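Local coordinates for uncharacterized protein (Listeria monocytogenes, PDB 3MAB) that is of unknown function but carries a TfoX C-terminal domain, a small all-helical fold of the helix-hairpin-helix clan, at residues A4-I12 with L20-L31; V50-E59 with K74-H82. The protein carries 2 engineered substitutions. All coordinates share one frame; numbering follows the deposited sequence.

The chain starts as a loop, 4-12, that runs into helix 14-22. In contact 1 this loop folds back on the end of that helix, on the turn after it and on the first turn of helix 28-46. That closes a short loop of seven residues, six of them helical. Helix 28-46 then leads to 50-59. Contact 2 packs 50-59 against 74-82, closing a longer loop of fourteen residues. The two contacts follow in series and neither nests in the other. Their centres are about 17 Å apart, on opposite sides of the chain's centre. Leu58 joins them by touching Leu20 and Leu31, so helix 52-63 serves both.

Contact 1: residues A4-I12 with L20-L31; sequences ANLSELPNI and LIKAGIKTPVEL. Engineered in segment 20-31: Val29 (natural residue Gly).
Leu6 and Pro28 carry most of this contact. Leu6 starts a 3-10 turn, and its two methyls lie along the backbone that links two helices. CD1 lies 3.4 Å from Ile25 O and also meets Leu20 CB. CD2 lies 3.5 Å from Thr27 O and reaches Leu31 CB. Its chi1 of -72° sets CG beside the backbone N, and the branch enters between the end of helix 14-22 and the start of helix 28-46. A Schellman motif with Gly24 as its C-prime residue ends helix 14-22 and turns the chain to Ile25 and Lys26, which Leu6 meets. Pro28 opens the second helix just after the N-cap Thr27. Its ring has Ala4 O 3.1 Å from CD and Leu9 CD2 3.8 Å from CG. Deeper in, Ile12 CD1 and Leu31 CD2 meet tip to tip at 3.8 Å, while Ile12 crosses Leu20 at about a right angle. A water accepts from Leu6 N at 2.9 Å and donates to Lys26 O at 2.7 Å. Glu8 makes a salt bridge to Lys75 of the second subunit. The loop is thus held to the two helices and the turn between them by apolar side chains, with one water bridging the backbones.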
loop_
_atom_site.group_PDB
_atom_site.type_symbol
_atom_site.label_atom_id
_atom_site.label_comp_id
_atom_site.label_asym_id
_atom_site.label_seq_id
_atom_site.Cartn_x
_atom_site.Cartn_y
_atom_site.Cartn_z
ATOM N N ALA B 4 -11.538 3.085 -6.500
ATOM C CA ALA B 4 -10.196 3.696 -6.248
ATOM C C ALA B 4 -9.396 4.076 -7.516
ATOM O O ALA B 4 -9.492 3.413 -8.574
ATOM C CB ALA B 4 -9.374 2.748 -5.363
ATOM N N ASN B 5 -8.604 5.140 -7.402
ATOM C CA ASN B 5 -7.633 5.529 -8.423
ATOM C C ASN B 5 -6.331 4.808 -8.116
ATOM O O ASN B 5 -6.040 4.523 -6.953
ATOM C CB ASN B 5 -7.335 7.044 -8.385
ATOM C CG ASN B 5 -8.409 7.868 -9.016
ATOM O OD1 ASN B 5 -8.891 7.553 -10.093
ATOM N ND2 ASN B 5 -8.789 8.948 -8.342
ATOM N N LEU B 6 -5.497 4.560 -9.131
ATOM C CA LEU B 6 -4.140 4.031 -8.909
ATOM C C LEU B 6 -3.296 4.775 -7.895
ATOM O O LEU B 6 -2.581 4.162 -7.089
ATOM C CB LEU B 6 -3.381 3.910 -10.229
ATOM C CG LEU B 6 -3.814 2.794 -11.166
ATOM C CD1 LEU B 6 -3.189 3.102 -12.567
ATOM C CD2 LEU B 6 -3.360 1.455 -10.666
ATOM N N SER B 7 -3.363 6.104 -7.928
ATOM C CA SER B 7 -2.572 6.912 -7.009
ATOM C C SER B 7 -3.158 6.904 -5.591
ATOM O O SER B 7 -2.588 7.553 -4.734
ATOM C CB SER B 7 -2.465 8.342 -7.530
ATOM O OG SER B 7 -3.728 8.941 -7.592
ATOM N N GLU B 8 -4.300 6.242 -5.355
ATOM C CA GLU B 8 -4.781 6.016 -3.983
ATOM C C GLU B 8 -4.277 4.685 -3.389
ATOM O O GLU B 8 -4.469 4.431 -2.201
ATOM C CB GLU B 8 -6.293 6.030 -3.892
ATOM C CG GLU B 8 -6.886 7.409 -4.202
ATOM C CD GLU B 8 -8.397 7.408 -4.329
ATOM O OE1 GLU B 8 -8.917 6.624 -5.149
ATOM O OE2 GLU B 8 -9.075 8.252 -3.669
ATOM N N LEU B 9 -3.664 3.856 -4.212
ATOM C CA LEU B 9 -3.071 2.610 -3.706
ATOM C C LEU B 9 -1.754 2.862 -3.006
ATOM O O LEU B 9 -1.011 3.810 -3.338
ATOM C CB LEU B 9 -2.793 1.650 -4.819
ATOM C CG LEU B 9 -3.970 1.273 -5.695
ATOM C CD1 LEU B 9 -3.504 0.322 -6.776
ATOM C CD2 LEU B 9 -5.218 0.724 -4.968
ATOM N N PRO B 10 -1.423 2.001 -2.021
ATOM C CA PRO B 10 -0.118 2.182 -1.344
ATOM C C PRO B 10 1.051 2.219 -2.347
ATOM O O PRO B 10 1.064 1.420 -3.313
ATOM C CB PRO B 10 -0.009 0.961 -0.424
ATOM C CG PRO B 10 -1.328 0.299 -0.494
ATOM C CD PRO B 10 -2.137 0.800 -1.567
ATOM N N ASN B 11 2.032 3.089 -2.116
ATOM C CA ASN B 11 3.272 3.233 -2.879
ATOM C C ASN B 11 3.185 3.835 -4.253
ATOM O O ASN B 11 4.228 3.996 -4.875
ATOM C CB ASN B 11 3.983 1.863 -3.003
ATOM C CG ASN B 11 3.887 1.050 -1.740
ATOM O OD1 ASN B 11 4.372 1.476 -0.704
ATOM N ND2 ASN B 11 3.220 -0.107 -1.812
ATOM N N ILE B 12 1.990 4.097 -4.756
ATOM C CA ILE B 12 1.841 4.634 -6.111
ATOM C C ILE B 12 1.738 6.137 -6.110
ATOM O O ILE B 12 0.681 6.646 -5.782
ATOM C CB ILE B 12 0.655 3.985 -6.861
ATOM C CG1 ILE B 12 0.807 2.472 -6.808
ATOM C CG2 ILE B 12 0.653 4.507 -8.330
ATOM C CD1 ILE B 12 -0.076 1.674 -7.738
ATOM N N LEU B 20 2.041 3.827 -15.377
ATOM C CA LEU B 20 1.165 2.694 -15.501
ATOM C C LEU B 20 0.116 2.951 -16.618
ATOM O O LEU B 20 -0.107 2.116 -17.454
ATOM C CB LEU B 20 0.496 2.378 -14.191
ATOM C CG LEU B 20 1.346 1.629 -13.166
ATOM C CD1 LEU B 20 0.621 1.716 -11.823
ATOM C CD2 LEU B 20 1.604 0.167 -13.561
ATOM N N ILE B 21 -0.534 4.104 -16.586
ATOM C CA ILE B 21 -1.554 4.421 -17.568
ATOM C C ILE B 21 -0.994 4.420 -18.962
ATOM O O ILE B 21 -1.587 3.874 -19.876
ATOM C CB ILE B 21 -2.189 5.765 -17.206
ATOM C CG1 ILE B 21 -3.012 5.651 -15.933
ATOM C CG2 ILE B 21 -3.035 6.267 -18.403
ATOM C CD1 ILE B 21 -3.412 7.003 -15.325
ATOM N N LYS B 22 0.158 5.014 -19.113
ATOM C CA LYS B 22 0.808 5.050 -20.391
ATOM C C LYS B 22 1.074 3.648 -20.916
ATOM O O LYS B 22 0.984 3.391 -22.146
ATOM C CB LYS B 22 2.113 5.834 -20.328
ATOM C CG LYS B 22 1.953 7.324 -20.190
ATOM C CD LYS B 22 3.320 7.976 -20.291
ATOM C CE LYS B 22 3.600 8.940 -19.193
ATOM N NZ LYS B 22 3.136 10.300 -19.576
ATOM N N ALA B 23 1.353 2.735 -20.004
ATOM C CA ALA B 23 1.511 1.315 -20.348
ATOM C C ALA B 23 0.219 0.531 -20.444
ATOM O O ALA B 23 0.288 -0.670 -20.707
ATOM C CB ALA B 23 2.443 0.637 -19.382
ATOM N N GLY B 24 -0.938 1.177 -20.334
ATOM C CA GLY B 24 -2.228 0.505 -20.539
ATOM C C GLY B 24 -2.833 -0.120 -19.315
ATOM O O GLY B 24 -3.809 -0.896 -19.418
ATOM N N ILE B 25 -2.297 0.236 -18.150
ATOM C CA ILE B 25 -2.795 -0.252 -16.852
ATOM C C ILE B 25 -3.412 0.937 -16.164
ATOM O O ILE B 25 -2.704 1.796 -15.670
ATOM C CB ILE B 25 -1.664 -0.879 -16.039
ATOM C CG1 ILE B 25 -1.097 -2.100 -16.792
ATOM C CG2 ILE B 25 -2.181 -1.212 -14.622
ATOM C CD1 ILE B 25 0.244 -2.486 -16.210
ATOM N N LYS B 26 -4.749 1.029 -16.186
ATOM C CA LYS B 26 -5.415 2.295 -15.854
ATOM C C LYS B 26 -6.164 2.344 -14.538
ATOM O O LYS B 26 -6.531 3.443 -14.087
ATOM C CB LYS B 26 -6.380 2.721 -16.985
ATOM C CG LYS B 26 -5.731 2.654 -18.398
ATOM C CD LYS B 26 -6.521 3.415 -19.431
ATOM C CE LYS B 26 -6.560 2.773 -20.826
ATOM N NZ LYS B 26 -5.378 1.964 -21.293
ATOM N N THR B 27 -6.321 1.201 -13.887
ATOM C CA THR B 27 -7.102 1.091 -12.641
ATOM C C THR B 27 -6.460 0.101 -11.702
ATOM O O THR B 27 -5.673 -0.738 -12.154
ATOM C CB THR B 27 -8.520 0.562 -12.944
ATOM O OG1 THR B 27 -8.450 -0.811 -13.330
ATOM C CG2 THR B 27 -9.254 1.424 -14.046
ATOM N N PRO B 28 -6.801 0.169 -10.391
ATOM C CA PRO B 28 -6.316 -0.854 -9.481
ATOM C C PRO B 28 -6.673 -2.276 -9.879
ATOM O O PRO B 28 -5.877 -3.173 -9.645
ATOM C CB PRO B 28 -6.995 -0.476 -8.145
ATOM C CG PRO B 28 -7.103 1.028 -8.263
ATOM C CD PRO B 28 -7.434 1.301 -9.658
ATOM N N VAL B 29 -7.862 -2.483 -10.434
ATOM C CA VAL B 29 -8.300 -3.852 -10.868
ATOM C C VAL B 29 -7.396 -4.351 -11.991
ATOM O O VAL B 29 -6.904 -5.493 -11.963
ATOM C CB VAL B 29 -9.828 -3.898 -11.290
ATOM C CG1 VAL B 29 -10.787 -3.663 -10.089
ATOM C CG2 VAL B 29 -10.106 -2.973 -12.357
ATOM N N GLU B 30 -7.085 -3.442 -12.919
ATOM C CA GLU B 30 -6.180 -3.803 -14.004
ATOM C C GLU B 30 -4.754 -4.142 -13.516
ATOM O O GLU B 30 -4.127 -5.105 -13.992
ATOM C CB GLU B 30 -6.138 -2.695 -15.050
ATOM C CG GLU B 30 -7.406 -2.617 -15.933
ATOM C CD GLU B 30 -7.459 -1.455 -16.857
ATOM O OE1 GLU B 30 -6.408 -0.943 -17.346
ATOM O OE2 GLU B 30 -8.613 -1.037 -17.131
ATOM N N LEU B 31 -4.278 -3.409 -12.529
ATOM C CA LEU B 31 -3.000 -3.725 -11.915
ATOM C C LEU B 31 -2.997 -5.063 -11.220
ATOM O O LEU B 31 -2.058 -5.842 -11.402
ATOM C CB LEU B 31 -2.504 -2.629 -10.978
ATOM C CG LEU B 31 -1.225 -2.857 -10.193
ATOM C CD1 LEU B 31 -0.055 -3.023 -11.074
ATOM C CD2 LEU B 31 -0.981 -1.707 -9.233
HETATM O O HOH W 1 -6.821 4.780 -11.707
#

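Contact 2: residues V50-E59 with K74-H82; sequences VCMSELYALE and KKIELKKFH. Engineered in segment 50-59: Met52 (natural residue Leu).
Met52 N sits over one face of the His82 imidazole, 3.9 Å above the plane and offset toward the rim. At the edge of that ring, in its plane, a water lies 2.8 Å from NE2; it also donates to Val50 O. The Tyr56 ring is met at its edge by Lys75 O and by Leu78 CD1, the latter 3.7 Å from Tyr56 CD1. The Phe81 ring receives Leu55 CD2 at its edge. The sulfur of Met52, an engineered residue, approaches the His82 ring obliquely, 4.4 Å from the centroid. The Met52 chain bends at chi2 and chi3, which brings CE to 3.8 Å from Leu78 CB.

Leu78 is the central knob. It sits in a hole formed by Met52, Leu55, Tyr56 and Glu59. The axes of 52-59 and 74-82 approach to 10.3 Å, with 137° between their directions. At the far end, Glu59 crosses Lys74 at about a right angle, and their CG atoms are 3.7 Å apart. Glu59 OE2 and Lys74 NZ stay 4.1 Å apart, beyond a salt bridge, but a water links Lys74 NZ to Glu59 OE1. Glu59 also bonds Ser36 and Gln63, while Lys74 pairs with Glu77.

One knob-into-hole, Leu78, together with apolar contacts from Met52, Leu55 and Tyr56, therefore joins helix 52-63 to helix 72-85, with a water bridge at each end. Lys74, and the bonds to Ser36 and Gln63, would probably favour the charged form of the buried Glu59.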
loop_
_atom_site.group_PDB
_atom_site.type_symbol
_atom_site.label_atom_id
_atom_site.label_comp_id
_atom_site.label_asym_id
_atom_site.label_seq_id
_atom_site.Cartn_x
_atom_site.Cartn_y
_atom_site.Cartn_z
ATOM N N VAL B 50 13.236 2.662 -14.871
ATOM C CA VAL B 50 12.409 2.207 -13.726
ATOM C C VAL B 50 13.119 1.039 -13.096
ATOM O O VAL B 50 13.768 0.223 -13.770
ATOM C CB VAL B 50 11.021 1.763 -14.121
ATOM C CG1 VAL B 50 10.244 2.908 -14.728
ATOM C CG2 VAL B 50 11.046 0.561 -15.023
ATOM N N CYS B 51 13.052 0.945 -11.783
ATOM C CA CYS B 51 13.963 0.010 -11.136
ATOM C C CYS B 51 13.353 -0.599 -9.897
ATOM O O CYS B 51 12.126 -0.735 -9.790
ATOM C CB CYS B 51 15.266 0.731 -10.806
ATOM S SG CYS B 51 14.975 1.986 -9.577
ATOM N N MET B 52 14.197 -1.056 -8.982
ATOM C CA MET B 52 13.718 -1.946 -7.959
ATOM C C MET B 52 12.662 -1.302 -7.139
ATOM O O MET B 52 11.697 -1.921 -6.701
ATOM C CB MET B 52 14.880 -2.355 -7.043
ATOM C CG MET B 52 14.615 -3.539 -6.275
ATOM S SD MET B 52 14.199 -4.976 -7.274
ATOM C CE MET B 52 13.003 -5.569 -6.118
ATOM N N SER B 53 12.888 -0.037 -6.827
ATOM C CA SER B 53 11.917 0.782 -6.134
ATOM C C SER B 53 10.534 0.698 -6.704
ATOM O O SER B 53 9.572 0.469 -5.946
ATOM C CB SER B 53 12.377 2.244 -6.121
ATOM O OG SER B 53 13.699 2.277 -5.627
ATOM N N GLU B 54 10.407 0.844 -8.011
ATOM C CA GLU B 54 9.113 0.788 -8.658
ATOM C C GLU B 54 8.503 -0.648 -8.557
ATOM O O GLU B 54 7.295 -0.825 -8.366
ATOM C CB GLU B 54 9.178 1.180 -10.134
ATOM C CG GLU B 54 9.188 2.617 -10.444
ATOM C CD GLU B 54 10.556 3.207 -10.541
ATOM O OE1 GLU B 54 10.614 4.353 -10.995
ATOM O OE2 GLU B 54 11.552 2.556 -10.187
ATOM N N LEU B 55 9.327 -1.691 -8.692
ATOM C CA LEU B 55 8.825 -3.064 -8.568
ATOM C C LEU B 55 8.278 -3.384 -7.203
ATOM O O LEU B 55 7.207 -3.941 -7.056
ATOM C CB LEU B 55 9.952 -4.040 -8.956
ATOM C CG LEU B 55 9.630 -5.518 -8.961
ATOM C CD1 LEU B 55 8.400 -5.850 -9.834
ATOM C CD2 LEU B 55 10.817 -6.301 -9.410
ATOM N N TYR B 56 9.021 -3.034 -6.168
ATOM C CA TYR B 56 8.507 -3.140 -4.818
ATOM C C TYR B 56 7.218 -2.368 -4.638
ATOM O O TYR B 56 6.275 -2.885 -3.991
ATOM C CB TYR B 56 9.554 -2.648 -3.810
ATOM C CG TYR B 56 10.703 -3.575 -3.427
ATOM C CD1 TYR B 56 10.706 -4.914 -3.726
ATOM C CD2 TYR B 56 11.745 -3.078 -2.675
ATOM C CE1 TYR B 56 11.793 -5.749 -3.369
ATOM C CE2 TYR B 56 12.835 -3.931 -2.322
ATOM C CZ TYR B 56 12.796 -5.232 -2.663
ATOM O OH TYR B 56 13.862 -6.002 -2.255
ATOM N N ALA B 57 7.150 -1.133 -5.148
ATOM C CA ALA B 57 5.942 -0.318 -5.033
ATOM C C ALA B 57 4.738 -0.981 -5.639
ATOM O O ALA B 57 3.656 -1.008 -5.057
ATOM C CB ALA B 57 6.159 1.063 -5.685
ATOM N N LEU B 58 4.929 -1.576 -6.804
ATOM C CA LEU B 58 3.874 -2.224 -7.529
ATOM C C LEU B 58 3.380 -3.468 -6.790
ATOM O O LEU B 58 2.176 -3.701 -6.685
ATOM C CB LEU B 58 4.302 -2.593 -8.945
ATOM C CG LEU B 58 4.510 -1.417 -9.847
ATOM C CD1 LEU B 58 5.173 -1.869 -11.134
ATOM C CD2 LEU B 58 3.226 -0.724 -10.227
ATOM N N GLU B 59 4.298 -4.289 -6.251
ATOM C CA GLU B 59 3.869 -5.475 -5.505
ATOM C C GLU B 59 3.166 -5.089 -4.241
ATOM O O GLU B 59 2.149 -5.684 -3.876
ATOM C CB GLU B 59 5.052 -6.405 -5.187
ATOM C CG GLU B 59 4.721 -7.665 -4.443
ATOM C CD GLU B 59 3.806 -8.612 -5.186
ATOM O OE1 GLU B 59 3.815 -8.581 -6.429
ATOM O OE2 GLU B 59 3.123 -9.453 -4.553
ATOM N N LYS B 74 9.091 -12.570 -0.701
ATOM C CA LYS B 74 8.613 -11.822 -1.836
ATOM C C LYS B 74 9.640 -10.825 -2.271
ATOM O O LYS B 74 9.874 -10.671 -3.472
ATOM C CB LYS B 74 7.303 -11.124 -1.518
ATOM C CG LYS B 74 6.659 -10.349 -2.684
ATOM C CD LYS B 74 6.401 -11.151 -3.897
ATOM C CE LYS B 74 5.346 -12.138 -3.726
ATOM N NZ LYS B 74 5.220 -12.927 -4.972
ATOM N N LYS B 75 10.275 -10.127 -1.330
ATOM C CA LYS B 75 11.309 -9.163 -1.726
ATOM C C LYS B 75 12.462 -9.852 -2.483
ATOM O O LYS B 75 12.956 -9.329 -3.507
ATOM C CB LYS B 75 11.877 -8.449 -0.533
ATOM C CG LYS B 75 10.943 -7.501 0.156
ATOM C CD LYS B 75 11.711 -6.806 1.303
ATOM C CE LYS B 75 10.826 -5.985 2.161
ATOM N NZ LYS B 75 11.274 -6.063 3.582
ATOM N N ILE B 76 12.883 -11.030 -1.999
ATOM C CA ILE B 76 13.936 -11.779 -2.669
ATOM C C ILE B 76 13.487 -12.239 -4.036
ATOM O O ILE B 76 14.261 -12.195 -4.997
ATOM C CB ILE B 76 14.484 -12.904 -1.748
ATOM C CG1 ILE B 76 15.301 -12.239 -0.639
ATOM C CG2 ILE B 76 15.321 -13.925 -2.561
ATOM C CD1 ILE B 76 15.590 -13.161 0.532
ATOM N N GLU B 77 12.252 -12.693 -4.183
ATOM C CA GLU B 77 11.698 -13.100 -5.464
ATOM C C GLU B 77 11.757 -11.942 -6.470
ATOM O O GLU B 77 12.164 -12.102 -7.659
ATOM C CB GLU B 77 10.261 -13.594 -5.244
ATOM C CG GLU B 77 9.516 -13.937 -6.529
ATOM C CD GLU B 77 8.054 -14.193 -6.324
ATOM O OE1 GLU B 77 7.573 -14.150 -5.180
ATOM O OE2 GLU B 77 7.385 -14.478 -7.336
ATOM N N LEU B 78 11.406 -10.741 -6.020
ATOM C CA LEU B 78 11.346 -9.608 -6.902
ATOM C C LEU B 78 12.759 -9.205 -7.280
ATOM O O LEU B 78 13.015 -8.839 -8.428
ATOM C CB LEU B 78 10.590 -8.452 -6.226
ATOM C CG LEU B 78 9.114 -8.728 -5.965
ATOM C CD1 LEU B 78 8.549 -7.610 -5.128
ATOM C CD2 LEU B 78 8.274 -8.921 -7.196
ATOM N N LYS B 79 13.671 -9.228 -6.325
ATOM C CA LYS B 79 15.085 -8.904 -6.608
ATOM C C LYS B 79 15.687 -9.867 -7.618
ATOM O O LYS B 79 16.422 -9.428 -8.541
ATOM C CB LYS B 79 15.900 -8.935 -5.324
ATOM C CG LYS B 79 17.280 -8.487 -5.553
ATOM C CD LYS B 79 18.116 -8.399 -4.273
ATOM C CE LYS B 79 17.899 -7.091 -3.523
ATOM N NZ LYS B 79 19.064 -6.736 -2.646
ATOM N N LYS B 80 15.391 -11.141 -7.503
ATOM C CA LYS B 80 15.925 -12.113 -8.467
ATOM C C LYS B 80 15.412 -11.766 -9.861
ATOM O O LYS B 80 16.154 -11.842 -10.829
ATOM C CB LYS B 80 15.532 -13.518 -8.085
ATOM C CG LYS B 80 16.209 -14.036 -6.899
ATOM C CD LYS B 80 17.714 -13.725 -6.795
ATOM C CE LYS B 80 18.100 -13.410 -5.321
ATOM N NZ LYS B 80 17.306 -12.269 -4.722
ATOM N N PHE B 81 14.152 -11.452 -9.999
ATOM C CA PHE B 81 13.519 -11.081 -11.282
ATOM C C PHE B 81 14.188 -9.839 -11.833
ATOM O O PHE B 81 14.661 -9.822 -12.973
ATOM C CB PHE B 81 12.030 -10.927 -11.087
ATOM C CG PHE B 81 11.313 -10.288 -12.234
ATOM C CD1 PHE B 81 11.188 -10.925 -13.472
ATOM C CD2 PHE B 81 10.801 -9.048 -12.091
ATOM C CE1 PHE B 81 10.510 -10.318 -14.502
ATOM C CE2 PHE B 81 10.123 -8.432 -13.132
ATOM C CZ PHE B 81 9.981 -9.090 -14.313
ATOM N N HIS B 82 14.345 -8.818 -11.033
ATOM C CA HIS B 82 14.896 -7.599 -11.503
ATOM C C HIS B 82 16.350 -7.778 -11.928
ATOM O O HIS B 82 16.771 -7.262 -12.961
ATOM C CB HIS B 82 14.798 -6.517 -10.442
ATOM C CG HIS B 82 15.252 -5.196 -10.931
ATOM N ND1 HIS B 82 16.469 -4.661 -10.567
ATOM C CD2 HIS B 82 14.691 -4.307 -11.778
ATOM C CE1 HIS B 82 16.629 -3.488 -11.171
ATOM N NE2 HIS B 82 15.581 -3.265 -11.933
HETATM O O HOH W 2 15.726 -1.254 -13.804
HETATM O O HOH W 3 4.881 -11.228 -7.358
#